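Local coordinates for protein endoglucanase FnCel5A (Fervidobacterium nodosum, PDB 3NCO) that probably hydrolyses internal beta-1,4-glucosidic bonds of cellulose as a family 5 glycoside hydrolase built on a TIM-barrel fold, at residues 57-62 with 101-106; 97-102 with 136-141. All blocks are in the same frame, centred on the assembly; numbering follows the deposited sequence.

Interaction 1. Residues 57-62 with 101-106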
# COMPACT_ATOMS: atom_id res chain seq x y z
N SER A 57 4.87 -10.46 -3.47
CA SER A 57 4.86 -9.11 -4.05
C SER A 57 5.41 -8.10 -3.05
O SER A 57 5.51 -8.38 -1.85
CB SER A 57 3.43 -8.74 -4.44
OG SER A 57 2.63 -8.66 -3.27
N VAL A 58 5.79 -6.95 -3.59
CA VAL A 58 6.28 -5.87 -2.75
C VAL A 58 5.59 -4.59 -3.16
O VAL A 58 5.41 -4.31 -4.35
CB VAL A 58 7.85 -5.71 -2.92
CG1 VAL A 58 8.30 -5.52 -4.36
CG2 VAL A 58 8.44 -4.74 -1.94
N ARG A 59 5.19 -3.81 -2.15
CA ARG A 59 4.57 -2.53 -2.41
C ARG A 59 5.61 -1.45 -2.02
O ARG A 59 6.12 -1.51 -0.92
CB ARG A 59 3.30 -2.36 -1.54
CG ARG A 59 2.73 -0.95 -1.65
CD ARG A 59 1.30 -0.92 -1.09
NE ARG A 59 0.62 0.38 -1.16
CZ ARG A 59 0.56 1.27 -0.17
NH1 ARG A 59 1.21 1.09 0.98
NH2 ARG A 59 -0.19 2.38 -0.37
N ILE A 60 5.88 -0.52 -2.94
CA ILE A 60 6.98 0.48 -2.77
C ILE A 60 6.37 1.91 -2.71
O ILE A 60 6.07 2.51 -3.73
CB ILE A 60 8.01 0.40 -3.96
CG1 ILE A 60 8.49 -1.05 -4.19
CG2 ILE A 60 9.23 1.27 -3.70
CD1 ILE A 60 9.48 -1.18 -5.41
N PRO A 61 6.25 2.48 -1.49
CA PRO A 61 5.88 3.87 -1.25
C PRO A 61 6.95 4.80 -1.88
O PRO A 61 8.15 4.58 -1.70
CB PRO A 61 5.85 3.94 0.28
CG PRO A 61 5.52 2.43 0.76
CD PRO A 61 6.37 1.66 -0.25
N ILE A 62 6.49 5.79 -2.66
CA ILE A 62 7.40 6.74 -3.34
C ILE A 62 6.92 8.20 -3.26
O ILE A 62 5.83 8.50 -3.71
CB ILE A 62 7.59 6.33 -4.84
CG1 ILE A 62 7.98 4.85 -4.96
CG2 ILE A 62 8.55 7.28 -5.57
CD1 ILE A 62 7.98 4.30 -6.42
N ASN A 101 3.65 3.39 -6.05
CA ASN A 101 2.52 4.28 -5.70
C ASN A 101 3.10 5.73 -5.76
O ASN A 101 4.27 5.95 -6.05
CB ASN A 101 1.82 3.92 -4.33
CG ASN A 101 2.60 4.40 -3.08
OD1 ASN A 101 3.66 5.05 -3.19
ND2 ASN A 101 2.09 4.05 -1.86
N CYS A 102 2.25 6.72 -5.45
CA CYS A 102 2.76 7.98 -4.95
C CYS A 102 2.25 8.13 -3.51
O CYS A 102 1.10 7.78 -3.21
CB CYS A 102 2.21 9.09 -5.84
SG CYS A 102 2.84 10.78 -5.47
N HIS A 103 3.09 8.67 -2.64
CA HIS A 103 2.93 8.57 -1.19
C HIS A 103 3.45 9.88 -0.58
O HIS A 103 4.39 10.54 -1.10
CB HIS A 103 3.78 7.41 -0.72
CG HIS A 103 3.30 6.66 0.49
ND1 HIS A 103 3.45 7.08 1.80
CD2 HIS A 103 2.79 5.42 0.56
CE1 HIS A 103 3.07 6.10 2.63
NE2 HIS A 103 2.64 5.10 1.89
N HIS A 104 2.79 10.30 0.49
CA HIS A 104 3.28 11.46 1.24
C HIS A 104 3.42 12.72 0.37
O HIS A 104 4.45 13.35 0.37
CB HIS A 104 4.61 11.12 1.94
CG HIS A 104 4.91 12.01 3.11
ND1 HIS A 104 5.05 11.52 4.40
CD2 HIS A 104 5.07 13.35 3.19
CE1 HIS A 104 5.30 12.54 5.22
NE2 HIS A 104 5.29 13.65 4.51
N PHE A 105 2.35 13.10 -0.31
CA PHE A 105 2.30 14.38 -1.03
C PHE A 105 1.55 15.41 -0.14
O PHE A 105 0.35 15.60 -0.29
CB PHE A 105 1.60 14.13 -2.36
CG PHE A 105 1.75 15.22 -3.38
CD1 PHE A 105 1.40 14.95 -4.72
CD2 PHE A 105 2.23 16.51 -3.05
CE1 PHE A 105 1.50 15.97 -5.70
CE2 PHE A 105 2.36 17.50 -4.02
CZ PHE A 105 1.99 17.22 -5.36
N GLU A 106 2.28 16.06 0.79
CA GLU A 106 1.65 16.89 1.83
C GLU A 106 0.80 18.00 1.23
O GLU A 106 -0.32 18.26 1.71
CB GLU A 106 2.70 17.46 2.82
CG GLU A 106 3.29 16.40 3.81
CD GLU A 106 4.42 16.95 4.78
OE1 GLU A 106 4.46 18.19 5.09
OE2 GLU A 106 5.28 16.14 5.23
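The carbonyl oxygen of I62 is gripped from the other segment by two neighbouring groups: the backbone N of H103 donates to I62 O at 2.9 Å, and CA of C102 adds a CA-H...O contact to I62 O at 3.4 Å. The H103 bond is bent, 131° at the hydrogen, and its donor stands above the carbonyl plane. The same residue's N-H is also taken up by the other segment: I62 N donates to N101 OD1 at 3.0 Å, so the acceptor is a side-chain oxygen and not a backbone carbonyl. N101 can reach because its CG sits between the backbone N and the carbonyl carbon (chi1 78°), which turns the amide toward P61 and I62. The bond from N101 N to I60 O is weak and long, at 3.5 Å.

The other end of the amide meets R59. The extended arginine chain carries its guanidinium beneath N101 ND2, which lies over one face, near the rim, 3.2 Å from R59 NH2; amide and guanidinium planes are almost perpendicular. Both atoms are donors, so this is packing and not a bond. The guanidinium has its acceptors elsewhere: R59 NE forms a salt bridge with E140, and NH1 reaches E260 and N25. Beside it, P61 lies alongside H103 and presses CB over one face of the imidazole, a CH-pi contact 3.7 Å from P61 CB to the H103 ring centroid.

Side-chain and backbone bonds thus join two successive strand ends of a parallel TIM barrel, around an arginine held among carboxylates, an arrangement consistent with the active-site end of a family 5 glycoside hydrolase.

Interaction 2. Residues 97-102 with 136-141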
# COMPACT_ATOMS: atom_id res chain seq x y z
N VAL A 97 5.84 -9.57 -7.73
CA VAL A 97 4.94 -8.60 -8.33
C VAL A 97 5.28 -7.30 -7.60
O VAL A 97 5.63 -7.33 -6.39
CB VAL A 97 3.48 -9.04 -8.10
CG1 VAL A 97 2.50 -7.89 -8.32
CG2 VAL A 97 3.17 -10.15 -9.11
N VAL A 98 5.23 -6.17 -8.33
CA VAL A 98 5.70 -4.93 -7.73
C VAL A 98 4.59 -3.89 -7.88
O VAL A 98 4.04 -3.76 -9.00
CB VAL A 98 6.97 -4.42 -8.43
CG1 VAL A 98 7.43 -3.13 -7.77
CG2 VAL A 98 8.05 -5.54 -8.40
N ILE A 99 4.28 -3.19 -6.77
CA ILE A 99 3.28 -2.12 -6.79
C ILE A 99 4.06 -0.84 -6.50
O ILE A 99 4.74 -0.76 -5.47
CB ILE A 99 2.20 -2.35 -5.70
CG1 ILE A 99 1.29 -3.57 -5.97
CG2 ILE A 99 1.27 -1.13 -5.63
CD1 ILE A 99 0.62 -4.12 -4.73
N ILE A 100 4.03 0.14 -7.42
CA ILE A 100 4.67 1.44 -7.14
C ILE A 100 3.54 2.48 -7.03
O ILE A 100 2.61 2.47 -7.86
CB ILE A 100 5.75 1.84 -8.22
CG1 ILE A 100 5.09 2.08 -9.62
CG2 ILE A 100 7.03 0.87 -8.25
CD1 ILE A 100 6.16 2.55 -10.68
N ASN A 101 3.65 3.39 -6.05
CA ASN A 101 2.52 4.28 -5.70
C ASN A 101 3.10 5.73 -5.76
O ASN A 101 4.27 5.95 -6.05
CB ASN A 101 1.82 3.92 -4.33
CG ASN A 101 2.60 4.40 -3.08
OD1 ASN A 101 3.66 5.05 -3.19
ND2 ASN A 101 2.09 4.05 -1.86
N CYS A 102 2.25 6.72 -5.45
CA CYS A 102 2.76 7.98 -4.95
C CYS A 102 2.25 8.13 -3.51
O CYS A 102 1.10 7.78 -3.21
CB CYS A 102 2.21 9.09 -5.84
SG CYS A 102 2.84 10.78 -5.47
N LYS A 136 3.55 -7.53 -14.43
CA LYS A 136 3.74 -7.85 -13.01
C LYS A 136 4.13 -6.59 -12.22
O LYS A 136 4.31 -6.66 -11.03
CB LYS A 136 4.82 -8.92 -12.83
CG LYS A 136 4.30 -10.30 -13.23
CD LYS A 136 5.46 -11.21 -13.59
CE LYS A 136 4.89 -12.55 -14.14
NZ LYS A 136 5.98 -13.37 -14.71
N LEU A 137 4.31 -5.47 -12.94
CA LEU A 137 4.36 -4.13 -12.31
C LEU A 137 2.96 -3.50 -12.36
O LEU A 137 2.42 -3.28 -13.46
CB LEU A 137 5.31 -3.19 -13.06
CG LEU A 137 5.37 -1.74 -12.55
CD1 LEU A 137 5.97 -1.65 -11.11
CD2 LEU A 137 6.15 -0.88 -13.55
N PHE A 138 2.46 -3.13 -11.18
CA PHE A 138 1.16 -2.43 -11.01
C PHE A 138 1.37 -0.99 -10.57
O PHE A 138 2.35 -0.72 -9.84
CB PHE A 138 0.33 -3.10 -9.89
CG PHE A 138 -0.06 -4.53 -10.16
CD1 PHE A 138 0.21 -5.15 -11.34
CD2 PHE A 138 -0.79 -5.22 -9.20
CE1 PHE A 138 -0.12 -6.53 -11.53
CE2 PHE A 138 -1.17 -6.56 -9.38
CZ PHE A 138 -0.81 -7.22 -10.55
N PHE A 139 0.48 -0.07 -11.00
CA PHE A 139 0.56 1.31 -10.51
C PHE A 139 -0.46 1.54 -9.40
O PHE A 139 -1.47 0.82 -9.35
CB PHE A 139 0.20 2.30 -11.62
CG PHE A 139 1.18 2.30 -12.76
CD1 PHE A 139 2.45 1.76 -12.56
CD2 PHE A 139 0.87 2.91 -14.01
CE1 PHE A 139 3.39 1.73 -13.56
CE2 PHE A 139 1.81 2.94 -15.05
CZ PHE A 139 3.10 2.36 -14.83
N GLU A 140 -0.23 2.52 -8.52
CA GLU A 140 -1.17 2.83 -7.46
C GLU A 140 -1.23 4.35 -7.30
O GLU A 140 -0.28 4.92 -6.79
CB GLU A 140 -0.69 2.18 -6.16
CG GLU A 140 -1.66 2.54 -5.00
CD GLU A 140 -1.28 1.95 -3.65
OE1 GLU A 140 -0.21 1.32 -3.56
OE2 GLU A 140 -2.04 2.14 -2.69
N ILE A 141 -2.29 4.98 -7.81
CA ILE A 141 -2.32 6.43 -8.00
C ILE A 141 -1.89 7.26 -6.79
O ILE A 141 -1.02 8.13 -6.90
CB ILE A 141 -3.71 6.89 -8.44
CG1 ILE A 141 -3.90 6.35 -9.86
CG2 ILE A 141 -3.77 8.45 -8.54
CD1 ILE A 141 -5.37 6.48 -10.36
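With CG1 anti to its carbonyl carbon (chi1 -68°), I99 sets that branch against F138 CB, 4.1 Å from I99 CG1; F138 chi1, -64°, places the ring so that its CD2 also comes near I99 CG1. The second branch of I99, CG2, turns the other way along the strand and touches E140 OE1 at 3.5 Å. E140 runs fully extended beside N101, packing its CB and carboxylate against N101 CB; its OE1 is held by R59 in a salt bridge. An alanine here, lacking both CG1 and CG2, would probably open a gap beside F138 and leave the E140 carboxylate less firmly packed on that side. Farther back, V97 lays CG1 over one face of the F138 ring, 4.1 Å from the ring centroid.

I100 and L137 point to the opposite side of the sheet, where V98 and F139 also lie. L137 CD1 meets both V98 CG1 and I100 CG2, while I100 CG1 runs alongside F139; helices 78-93 and 112-130 cover this face.

Between the two layers the backbones pair in parallel. V98 donates to K136 O and accepts from F138 N, the latter bond 2.8 Å from F138 N to V98 O and nearly straight at 175°; I100 N then reaches F138 O. Beyond it the pairing weakens, with bent bonds from E140 N and C102 N. Two parallel neighbours linked through helix 112-130 form a beta-alpha-beta crossover, the repeating unit of the TIM barrel.

How the interactions relate
Of the elements concerned, strand 57-60 comes first along the chain, then helix 78-93, strand 97-101, helix 112-130 and strand 137-140. Interaction 1 closes the loop that holds helix 78-93; interaction 2 closes the next one, which holds helices 106-110 and 112-130. The two loops overlap slightly, because 101-102 belongs to both and 103-106 lies inside the second. Together they set three consecutive barrel strands side by side, with 97-101 in the middle. Interaction 2 joins that strand to its later neighbour along its length, whereas interaction 1 ties it to the earlier one at the C-terminal end. The salt bridge from R59 to E140 spans the middle strand and joins the two contacts directly.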